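Local coordinates for protein SPCU (Pseudomonas aeruginosa, PDB 4AKX) that binds the toxin ExoU as its chaperone and probably keeps it ready for export through the type III secretion system, at residues 72-77 and 86-91; 3-8 and 95-100; 18-23 and 32-37. All blocks are in the same frame, centred on the assembly; numbering follows the deposited sequence.

Interactions 1 and 3 are each a piece of a beta hairpin and lie at the two margins of one antiparallel sheet, so both join neighbouring strands by backbone hydrogen bonds. Interaction 2 instead brings the N-terminal helix 2-7 to the start of helix 97-118, closing a long loop of chain that contains the other two, and relies on apolar and CH-pi contacts. Interaction 1 is buried and adds a lysine-tryptophan cation-pi pair; interactions 2 and 3 are only partly buried and have polar residues at their margins. Direct contacts tie them together: Ala90 of interaction 1 meets Leu100 of interaction 2, and Trp5 of interaction 2 meets Leu23 of interaction 3.

Interaction 1 (72-77 and 86-91); sequences APVKLA and LWAEAR
Lys75 suits its place by offering methylenes and a cation to one broad, electron-rich face of the Trp87 indole. Lys75 NZ stands 3.9 Å from the centroid of the six-membered ring of Trp87, a cation-pi contact, while its CB makes a CH-pi contact with the five-membered ring. Bends at chi3 and chi4 turn the ammonium back over the ring; from there Lys75 NZ donates outward to Pro73 O (3.1 Å), which helps hold it. Trp87 has CG between its backbone N and carbonyl carbon (chi1 65°), which leans the indole toward strand 75-78 and brings Ala77 CB to its edge. Behind this pair, Lys75 N donates almost straight to Trp87 O (2.8 Å) and Trp87 N donates back to Lys75 O (2.8 Å), as expected of an antiparallel hydrogen-bonded pair. On the sheet face that carries Leu76 and Leu86, branched aliphatic groups suit the buried setting, with Val74 CG1 against Leu86 CD2 at 3.5 Å. The indole NE1 donates to Asn65 O of the second subunit, and Arg5 of ExoU makes another cation-pi contact with Trp87. Strand 83-91 runs between strands 75-78 and 39-48, while Leu107 and Leu103 of helix 97-118 meet Val74 and Ala88.

Interaction 2 (3-8 and 95-100); sequences DTWLAQ and DDVDAL
The indole of Trp5 takes Leu100 over one face, has Trp9 in an edge-to-face contact and Phe42 with its ring turned only about 20° from the indole plane. Leu100 CB sits 3.6 Å from the centroid of the five-membered ring of Trp5, nearly on the ring normal, and makes a CH-pi contact. Leu100 CD1 turns back to the root of the indole, 3.5 Å from Trp5 CB, so that methylene and methyl together follow the pyrrole side of the ring. Trp5 CG is anti to the backbone N (chi1 180°), which extends the ring from helix 2-7 so that one face meets Leu100. Its one polar atom, NE1, is satisfied by Asn101 OD1, just beyond Leu100, and this bond helps set the rotation of the indole. Tryptophan suits the place, combining broad apolar surface with an N-H that finds a partner.

Val97 meets the exposed residues Thr4 and Gln8 with one methyl each. Val97 CG2 approaches Thr4 OG1 at 3.6 Å, the two side chains crossing at about a right angle, and also nears Thr4 CG2 and the backbone N of Trp5. Val97 CG1 points tip to tip at Gln8 OE1, 3.8 Å away. Two oxygens and a methyl thus touch Val97 at this exposed margin by van der Waals contact, the valine having no polar partner to offer. Gln8 NE2 hydrogen-bonds weakly to Asn101 OD1, which also takes Trp5 NE1.

Asp96 is the N-cap of helix 97-118, accepting a weak bond from Asp98 N at OD2 (3.4 Å), and its charge would be favoured at that helix end. Helix 2-7 thus packs against the opening turn of helix 97-118, with Ala90 of strand 83-91 touching Leu100 and Phe42 of strand 39-48 lying against Trp5.

Interaction 3 (18-23 and 32-37); sequences DATLRL and VMERLE
Strands 20-23 and 32-35 run antiparallel, their axes 4.7 Å apart at an angle of 158°, with Leu21 and Met33 as a hydrogen-bonded pair. Met33 N donates to Leu21 O in an almost straight bond (2.8 Å) lying in the carbonyl plane, whereas Leu21 N reaches Met33 O (3.0 Å) from above the plane of that carbonyl. Ala19 O comes within 3.4 Å of Glu34 CA in a CA-H...O contact.

On the buried face, Met33, modelled as selenomethionine, bends at chi3 and carries its CE methyl across to the leucines of the other strand. Met33 CE lies 3.5 Å from Leu23 CD1 and 3.5 Å from Leu21 CD1. A long, flexible, apolar chain can reach across to two leucines, and Trp40 and Phe42 of strand 39-48 also pack on Met33.

These strands form a beta hairpin at the margin of the chaperone's antiparallel sheet. Strand 20-25 is outermost within the chain, and at Leu23 it pairs with a strand of ExoU, so the sheet continues across the interface into the toxin.

The opposite face bears Thr20, Arg22, Val32 and Glu34. Val32 CG1, anti to the backbone N (chi1 -175°), touches Thr20 CG2 at 3.6 Å. The other methyl, Val32 CG2, lies 3.8 Å from Arg22 NE, the two side chains running side by side in the same direction. The extended Arg22 chain runs beside Val32, bringing NE to that methyl with Val32 CG1 over one face of the guanidinium, and keeps its charge at the surface, where Glu30 is a long, weak ionic partner. Arg35 bends at chi2 and leads away from strand 20-23 to a salt bridge with Asp92.

Interaction 1 (72-77 and 86-91)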
loop_
_atom_site.group_PDB
_atom_site.type_symbol
_atom_site.label_atom_id
_atom_site.label_comp_id
_atom_site.label_asym_id
_atom_site.label_seq_id
_atom_site.Cartn_x
_atom_site.Cartn_y
_atom_site.Cartn_z
ATOM N N ALA A 72 -7.156 3.312 -12.938
ATOM C CA ALA A 72 -7.863 2.039 -12.936
ATOM C C ALA A 72 -7.863 1.416 -14.347
ATOM O O ALA A 72 -7.925 2.140 -15.340
ATOM C CB ALA A 72 -9.267 2.213 -12.403
ATOM N N PRO A 73 -7.779 0.077 -14.443
ATOM C CA PRO A 73 -7.735 -0.880 -13.341
ATOM C C PRO A 73 -6.354 -1.285 -12.832
ATOM O O PRO A 73 -6.264 -2.249 -12.073
ATOM C CB PRO A 73 -8.406 -2.104 -13.930
ATOM C CG PRO A 73 -8.081 -2.030 -15.377
ATOM C CD PRO A 73 -8.149 -0.574 -15.714
ATOM N N VAL A 74 -5.297 -0.564 -13.207
ATOM C CA VAL A 74 -3.934 -0.905 -12.751
ATOM C C VAL A 74 -3.861 -0.914 -11.234
ATOM O O VAL A 74 -4.374 0.010 -10.585
ATOM C CB VAL A 74 -2.925 0.155 -13.196
ATOM C CG1 VAL A 74 -1.714 0.150 -12.273
ATOM C CG2 VAL A 74 -2.541 -0.027 -14.669
ATOM N N LYS A 75 -3.185 -1.918 -10.668
ATOM C CA LYS A 75 -3.014 -2.003 -9.214
ATOM C C LYS A 75 -1.583 -1.893 -8.759
ATOM O O LYS A 75 -0.656 -2.202 -9.504
ATOM C CB LYS A 75 -3.636 -3.254 -8.677
ATOM C CG LYS A 75 -5.151 -3.183 -8.765
ATOM C CD LYS A 75 -5.747 -4.585 -8.805
ATOM C CE LYS A 75 -6.686 -4.778 -9.996
ATOM N NZ LYS A 75 -5.920 -5.206 -11.203
ATOM N N LEU A 76 -1.408 -1.423 -7.534
ATOM C CA LEU A 76 -0.110 -1.311 -6.947
ATOM C C LEU A 76 0.011 -2.363 -5.857
ATOM O O LEU A 76 -0.923 -2.518 -5.053
ATOM C CB LEU A 76 0.038 0.065 -6.344
ATOM C CG LEU A 76 1.466 0.480 -6.062
ATOM C CD1 LEU A 76 1.559 1.986 -5.998
ATOM C CD2 LEU A 76 1.818 -0.110 -4.730
ATOM N N ALA A 77 1.134 -3.102 -5.849
ATOM C CA ALA A 77 1.350 -4.163 -4.862
ATOM C C ALA A 77 2.805 -4.360 -4.685
ATOM O O ALA A 77 3.613 -3.699 -5.353
ATOM C CB ALA A 77 0.724 -5.471 -5.308
ATOM N N LEU A 86 3.407 -2.366 -10.332
ATOM C CA LEU A 86 2.144 -1.952 -10.831
ATOM C C LEU A 86 1.785 -3.043 -11.757
ATOM O O LEU A 86 2.633 -3.505 -12.486
ATOM C CB LEU A 86 2.300 -0.689 -11.625
ATOM C CG LEU A 86 2.453 0.574 -10.812
ATOM C CD1 LEU A 86 3.067 1.690 -11.654
ATOM C CD2 LEU A 86 1.103 1.004 -10.297
ATOM N N TRP A 87 0.538 -3.479 -11.748
ATOM C CA TRP A 87 0.152 -4.529 -12.677
ATOM C C TRP A 87 -1.246 -4.395 -13.099
ATOM O O TRP A 87 -2.020 -3.715 -12.438
ATOM C CB TRP A 87 0.359 -5.908 -12.074
ATOM C CG TRP A 87 -0.510 -6.202 -10.877
ATOM C CD1 TRP A 87 -0.263 -5.848 -9.550
ATOM C CD2 TRP A 87 -1.745 -6.948 -10.836
ATOM N NE1 TRP A 87 -1.251 -6.320 -8.718
ATOM C CE2 TRP A 87 -2.160 -6.990 -9.416
ATOM C CE3 TRP A 87 -2.535 -7.565 -11.777
ATOM C CZ2 TRP A 87 -3.315 -7.619 -9.003
ATOM C CZ3 TRP A 87 -3.725 -8.212 -11.341
ATOM C CH2 TRP A 87 -4.100 -8.226 -9.992
ATOM N N ALA A 88 -1.572 -5.018 -14.231
ATOM C CA ALA A 88 -2.955 -5.153 -14.692
ATOM C C ALA A 88 -3.071 -6.500 -15.293
ATOM O O ALA A 88 -2.069 -7.163 -15.512
ATOM C CB ALA A 88 -3.299 -4.095 -15.735
ATOM N N GLU A 89 -4.285 -6.869 -15.647
ATOM C CA GLU A 89 -4.587 -8.214 -16.057
ATOM C C GLU A 89 -5.370 -8.133 -17.337
ATOM O O GLU A 89 -6.492 -7.636 -17.361
ATOM C CB GLU A 89 -5.423 -8.887 -14.965
ATOM C CG GLU A 89 -6.198 -10.112 -15.393
ATOM C CD GLU A 89 -5.298 -11.217 -15.910
ATOM O OE1 GLU A 89 -4.128 -10.906 -16.235
ATOM O OE2 GLU A 89 -5.756 -12.389 -15.991
ATOM N N ALA A 90 -4.761 -8.578 -18.419
ATOM C CA ALA A 90 -5.442 -8.619 -19.713
ATOM C C ALA A 90 -5.986 -10.003 -19.990
ATOM O O ALA A 90 -5.226 -10.973 -20.041
ATOM C CB ALA A 90 -4.487 -8.216 -20.805
ATOM N N ARG A 91 -7.303 -10.096 -20.147
ATOM C CA ARG A 91 -7.943 -11.380 -20.459
ATOM C C ARG A 91 -8.048 -11.576 -21.955
ATOM O O ARG A 91 -8.209 -10.610 -22.700
ATOM C CB ARG A 91 -9.340 -11.478 -19.828
ATOM C CG ARG A 91 -9.312 -11.671 -18.274
ATOM C CD ARG A 91 -10.737 -11.823 -17.766
ATOM N NE ARG A 91 -11.340 -10.525 -17.379
ATOM C CZ ARG A 91 -12.654 -10.293 -17.327
ATOM N NH1 ARG A 91 -13.528 -11.262 -17.660
ATOM N NH2 ARG A 91 -13.097 -9.082 -16.957
#

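Interaction 2 (3-8 and 95-100)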
loop_
_atom_site.group_PDB
_atom_site.type_symbol
_atom_site.label_atom_id
_atom_site.label_comp_id
_atom_site.label_asym_id
_atom_site.label_seq_id
_atom_site.Cartn_x
_atom_site.Cartn_y
_atom_site.Cartn_z
ATOM N N ASP A 3 -1.500 -11.027 -30.114
ATOM C CA ASP A 3 -0.620 -11.105 -31.258
ATOM C C ASP A 3 -0.815 -9.938 -32.228
ATOM O O ASP A 3 0.127 -9.456 -32.835
ATOM C CB ASP A 3 -0.867 -12.436 -31.961
ATOM C CG ASP A 3 0.195 -12.774 -32.981
ATOM O OD1 ASP A 3 1.414 -12.568 -32.732
ATOM O OD2 ASP A 3 -0.207 -13.295 -34.036
ATOM N N THR A 4 -2.038 -9.467 -32.367
ATOM C CA THR A 4 -2.248 -8.237 -33.118
ATOM C C THR A 4 -1.927 -6.957 -32.337
ATOM O O THR A 4 -1.721 -5.909 -32.934
ATOM C CB THR A 4 -3.662 -8.122 -33.687
ATOM O OG1 THR A 4 -3.856 -6.786 -34.152
ATOM C CG2 THR A 4 -4.687 -8.425 -32.632
ATOM N N TRP A 5 -1.923 -7.029 -31.012
ATOM C CA TRP A 5 -1.389 -5.946 -30.210
ATOM C C TRP A 5 0.099 -5.824 -30.395
ATOM O O TRP A 5 0.621 -4.747 -30.665
ATOM C CB TRP A 5 -1.706 -6.180 -28.753
ATOM C CG TRP A 5 -1.177 -5.092 -27.851
ATOM C CD1 TRP A 5 -1.622 -3.776 -27.750
ATOM C CD2 TRP A 5 -0.092 -5.201 -26.880
ATOM N NE1 TRP A 5 -0.890 -3.087 -26.821
ATOM C CE2 TRP A 5 0.037 -3.889 -26.259
ATOM C CE3 TRP A 5 0.748 -6.227 -26.473
ATOM C CZ2 TRP A 5 0.976 -3.632 -25.286
ATOM C CZ3 TRP A 5 1.707 -5.956 -25.500
ATOM C CH2 TRP A 5 1.820 -4.688 -24.922
ATOM N N LEU A 6 0.795 -6.938 -30.241
ATOM C CA LEU A 6 2.191 -7.029 -30.650
ATOM C C LEU A 6 2.425 -6.516 -32.078
ATOM O O LEU A 6 3.266 -5.649 -32.304
ATOM C CB LEU A 6 2.664 -8.475 -30.551
ATOM C CG LEU A 6 2.998 -8.981 -29.155
ATOM C CD1 LEU A 6 3.362 -10.450 -29.225
ATOM C CD2 LEU A 6 4.143 -8.205 -28.532
ATOM N N ALA A 7 1.668 -7.061 -33.031
ATOM C CA ALA A 7 1.920 -6.850 -34.448
ATOM C C ALA A 7 2.304 -5.403 -34.786
ATOM O O ALA A 7 3.130 -5.169 -35.660
ATOM C CB ALA A 7 0.721 -7.290 -35.259
ATOM N N GLN A 8 1.744 -4.445 -34.061
ATOM C CA GLN A 8 1.955 -3.033 -34.377
ATOM C C GLN A 8 3.383 -2.515 -34.131
ATOM O O GLN A 8 3.665 -1.333 -34.334
ATOM C CB GLN A 8 0.922 -2.142 -33.650
ATOM C CG GLN A 8 1.026 -2.137 -32.131
ATOM C CD GLN A 8 -0.191 -1.525 -31.451
ATOM O OE1 GLN A 8 -1.120 -1.036 -32.099
ATOM N NE2 GLN A 8 -0.184 -1.549 -30.131
ATOM N N ASP A 95 -10.584 -8.285 -23.619
ATOM C CA ASP A 95 -9.755 -7.154 -24.047
ATOM C C ASP A 95 -9.356 -7.231 -25.519
ATOM O O ASP A 95 -9.522 -8.270 -26.162
ATOM C CB ASP A 95 -8.507 -7.053 -23.170
ATOM C CG ASP A 95 -8.824 -7.160 -21.679
ATOM O OD1 ASP A 95 -9.804 -6.522 -21.222
ATOM O OD2 ASP A 95 -8.082 -7.875 -20.961
ATOM N N ASP A 96 -8.844 -6.120 -26.050
ATOM C CA ASP A 96 -8.354 -6.056 -27.437
ATOM C C ASP A 96 -7.322 -4.922 -27.613
ATOM O O ASP A 96 -6.975 -4.245 -26.641
ATOM C CB ASP A 96 -9.526 -5.910 -28.422
ATOM C CG ASP A 96 -9.917 -4.467 -28.654
ATOM O OD1 ASP A 96 -10.755 -3.932 -27.889
ATOM O OD2 ASP A 96 -9.383 -3.872 -29.617
ATOM N N VAL A 97 -6.840 -4.722 -28.844
ATOM C CA VAL A 97 -5.723 -3.796 -29.102
ATOM C C VAL A 97 -5.853 -2.444 -28.386
ATOM O O VAL A 97 -4.983 -2.075 -27.592
ATOM C CB VAL A 97 -5.459 -3.588 -30.618
ATOM C CG1 VAL A 97 -4.424 -2.486 -30.844
ATOM C CG2 VAL A 97 -5.008 -4.890 -31.265
ATOM N N ASP A 98 -6.932 -1.713 -28.661
ATOM C CA ASP A 98 -7.138 -0.402 -28.034
ATOM C C ASP A 98 -7.074 -0.545 -26.509
ATOM O O ASP A 98 -6.345 0.181 -25.828
ATOM C CB ASP A 98 -8.469 0.225 -28.477
ATOM C CG ASP A 98 -8.594 0.359 -30.026
ATOM O OD1 ASP A 98 -7.725 -0.180 -30.770
ATOM O OD2 ASP A 98 -9.574 1.005 -30.495
ATOM N N ALA A 99 -7.773 -1.540 -25.986
ATOM C CA ALA A 99 -7.785 -1.760 -24.555
ATOM C C ALA A 99 -6.420 -2.070 -23.969
ATOM O O ALA A 99 -6.070 -1.514 -22.924
ATOM C CB ALA A 99 -8.786 -2.834 -24.186
ATOM N N LEU A 100 -5.658 -2.967 -24.604
ATOM C CA LEU A 100 -4.266 -3.252 -24.149
ATOM C C LEU A 100 -3.392 -2.017 -24.213
ATOM O O LEU A 100 -2.641 -1.737 -23.292
ATOM C CB LEU A 100 -3.606 -4.380 -24.944
ATOM C CG LEU A 100 -4.354 -5.708 -24.940
ATOM C CD1 LEU A 100 -3.717 -6.690 -25.901
ATOM C CD2 LEU A 100 -4.387 -6.279 -23.539
#

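Interaction 3 (18-23 and 32-37)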
loop_
_atom_site.group_PDB
_atom_site.type_symbol
_atom_site.label_atom_id
_atom_site.label_comp_id
_atom_site.label_asym_id
_atom_site.label_seq_id
_atom_site.Cartn_x
_atom_site.Cartn_y
_atom_site.Cartn_z
ATOM N N ASP A 18 6.979 -19.723 -23.737
ATOM C CA ASP A 18 6.826 -20.140 -22.346
ATOM C C ASP A 18 6.347 -18.982 -21.443
ATOM O O ASP A 18 5.477 -18.193 -21.843
ATOM C CB ASP A 18 8.132 -20.758 -21.831
ATOM C CG ASP A 18 8.460 -22.080 -22.529
ATOM O OD1 ASP A 18 7.581 -22.610 -23.250
ATOM O OD2 ASP A 18 9.595 -22.590 -22.358
ATOM N N ALA A 19 6.924 -18.874 -20.245
ATOM C CA ALA A 19 6.285 -18.138 -19.148
ATOM C C ALA A 19 6.213 -16.602 -19.313
ATOM O O ALA A 19 5.102 -15.998 -19.271
ATOM C CB ALA A 19 6.933 -18.507 -17.819
ATOM N N THR A 20 7.400 -15.984 -19.487
ATOM C CA THR A 20 7.543 -14.552 -19.284
ATOM C C THR A 20 8.124 -13.905 -20.523
ATOM O O THR A 20 9.221 -14.228 -20.909
ATOM C CB THR A 20 8.527 -14.290 -18.128
ATOM O OG1 THR A 20 8.041 -14.900 -16.930
ATOM C CG2 THR A 20 8.695 -12.815 -17.891
ATOM N N LEU A 21 7.400 -12.982 -21.141
ATOM C CA LEU A 21 8.007 -12.108 -22.143
ATOM C C LEU A 21 8.252 -10.721 -21.575
ATOM O O LEU A 21 7.593 -10.283 -20.618
ATOM C CB LEU A 21 7.166 -12.015 -23.403
ATOM C CG LEU A 21 6.785 -13.349 -24.041
ATOM C CD1 LEU A 21 5.872 -13.138 -25.245
ATOM C CD2 LEU A 21 8.017 -14.168 -24.423
ATOM N N ARG A 22 9.225 -10.038 -22.148
ATOM C CA ARG A 22 9.630 -8.765 -21.634
ATOM C C ARG A 22 9.789 -7.833 -22.792
ATOM O O ARG A 22 10.534 -8.114 -23.726
ATOM C CB ARG A 22 10.957 -8.897 -20.931
ATOM C CG ARG A 22 10.872 -9.422 -19.522
ATOM C CD ARG A 22 12.096 -8.999 -18.731
ATOM N NE ARG A 22 11.843 -9.044 -17.307
ATOM C CZ ARG A 22 12.032 -10.136 -16.580
ATOM N NH1 ARG A 22 12.490 -11.245 -17.164
ATOM N NH2 ARG A 22 11.748 -10.129 -15.278
ATOM N N LEU A 23 9.076 -6.724 -22.738
ATOM C CA LEU A 23 9.107 -5.736 -23.786
ATOM C C LEU A 23 9.804 -4.541 -23.229
ATOM O O LEU A 23 9.482 -4.106 -22.144
ATOM C CB LEU A 23 7.689 -5.334 -24.119
ATOM C CG LEU A 23 7.081 -5.943 -25.358
ATOM C CD1 LEU A 23 7.329 -7.417 -25.355
ATOM C CD2 LEU A 23 5.596 -5.679 -25.353
ATOM N N VAL A 32 6.856 -6.431 -18.266
ATOM C CA VAL A 32 6.922 -7.853 -18.073
ATOM C C VAL A 32 5.523 -8.401 -18.265
ATOM O O VAL A 32 4.571 -7.948 -17.611
ATOM C CB VAL A 32 7.328 -8.191 -16.624
ATOM C CG1 VAL A 32 7.501 -9.689 -16.470
ATOM C CG2 VAL A 32 8.599 -7.475 -16.217
HETATM N N MSE A 33 5.380 -9.402 -19.117
HETATM C CA MSE A 33 4.091 -10.038 -19.248
HETATM C C MSE A 33 4.235 -11.490 -19.057
HETATM O O MSE A 33 4.790 -12.172 -19.918
HETATM C CB MSE A 33 3.517 -9.866 -20.620
HETATM C CG MSE A 33 4.236 -8.832 -21.456
HETATM SE SE MSE A 33 3.606 -9.195 -23.287
HETATM C CE MSE A 33 5.280 -9.899 -24.031
ATOM N N GLU A 34 3.714 -11.989 -17.932
ATOM C CA GLU A 34 3.561 -13.427 -17.722
ATOM C C GLU A 34 2.370 -13.926 -18.515
ATOM O O GLU A 34 1.657 -13.147 -19.105
ATOM C CB GLU A 34 3.383 -13.769 -16.243
ATOM C CG GLU A 34 3.846 -15.195 -15.924
ATOM C CD GLU A 34 2.965 -15.926 -14.907
ATOM O OE1 GLU A 34 2.458 -15.267 -13.967
ATOM O OE2 GLU A 34 2.806 -17.171 -15.030
ATOM N N ARG A 35 2.162 -15.228 -18.543
ATOM C CA ARG A 35 0.973 -15.759 -19.170
ATOM C C ARG A 35 0.194 -16.647 -18.207
ATOM O O ARG A 35 0.781 -17.376 -17.403
ATOM C CB ARG A 35 1.334 -16.490 -20.461
ATOM C CG ARG A 35 0.240 -17.383 -21.028
ATOM C CD ARG A 35 -0.991 -16.615 -21.503
ATOM N NE ARG A 35 -1.855 -17.452 -22.343
ATOM C CZ ARG A 35 -2.929 -17.021 -23.006
ATOM N NH1 ARG A 35 -3.314 -15.755 -22.923
ATOM N NH2 ARG A 35 -3.627 -17.860 -23.755
ATOM N N LEU A 36 -1.133 -16.565 -18.291
ATOM C CA LEU A 36 -2.026 -17.137 -17.280
ATOM C C LEU A 36 -2.897 -18.246 -17.821
ATOM O O LEU A 36 -2.530 -18.927 -18.784
ATOM C CB LEU A 36 -2.915 -16.051 -16.662
ATOM C CG LEU A 36 -2.174 -15.108 -15.728
ATOM C CD1 LEU A 36 -3.124 -14.109 -15.093
ATOM C CD2 LEU A 36 -1.401 -15.908 -14.682
ATOM N N GLU A 37 -4.040 -18.449 -17.167
ATOM C CA GLU A 37 -4.993 -19.463 -17.582
ATOM C C GLU A 37 -5.622 -19.057 -18.905
ATOM O O GLU A 37 -5.568 -19.801 -19.889
ATOM C CB GLU A 37 -6.076 -19.658 -16.509
ATOM C CG GLU A 37 -7.243 -20.563 -16.925
ATOM C CD GLU A 37 -6.805 -21.985 -17.270
ATOM O OE1 GLU A 37 -6.096 -22.634 -16.447
ATOM O OE2 GLU A 37 -7.175 -22.457 -18.368
#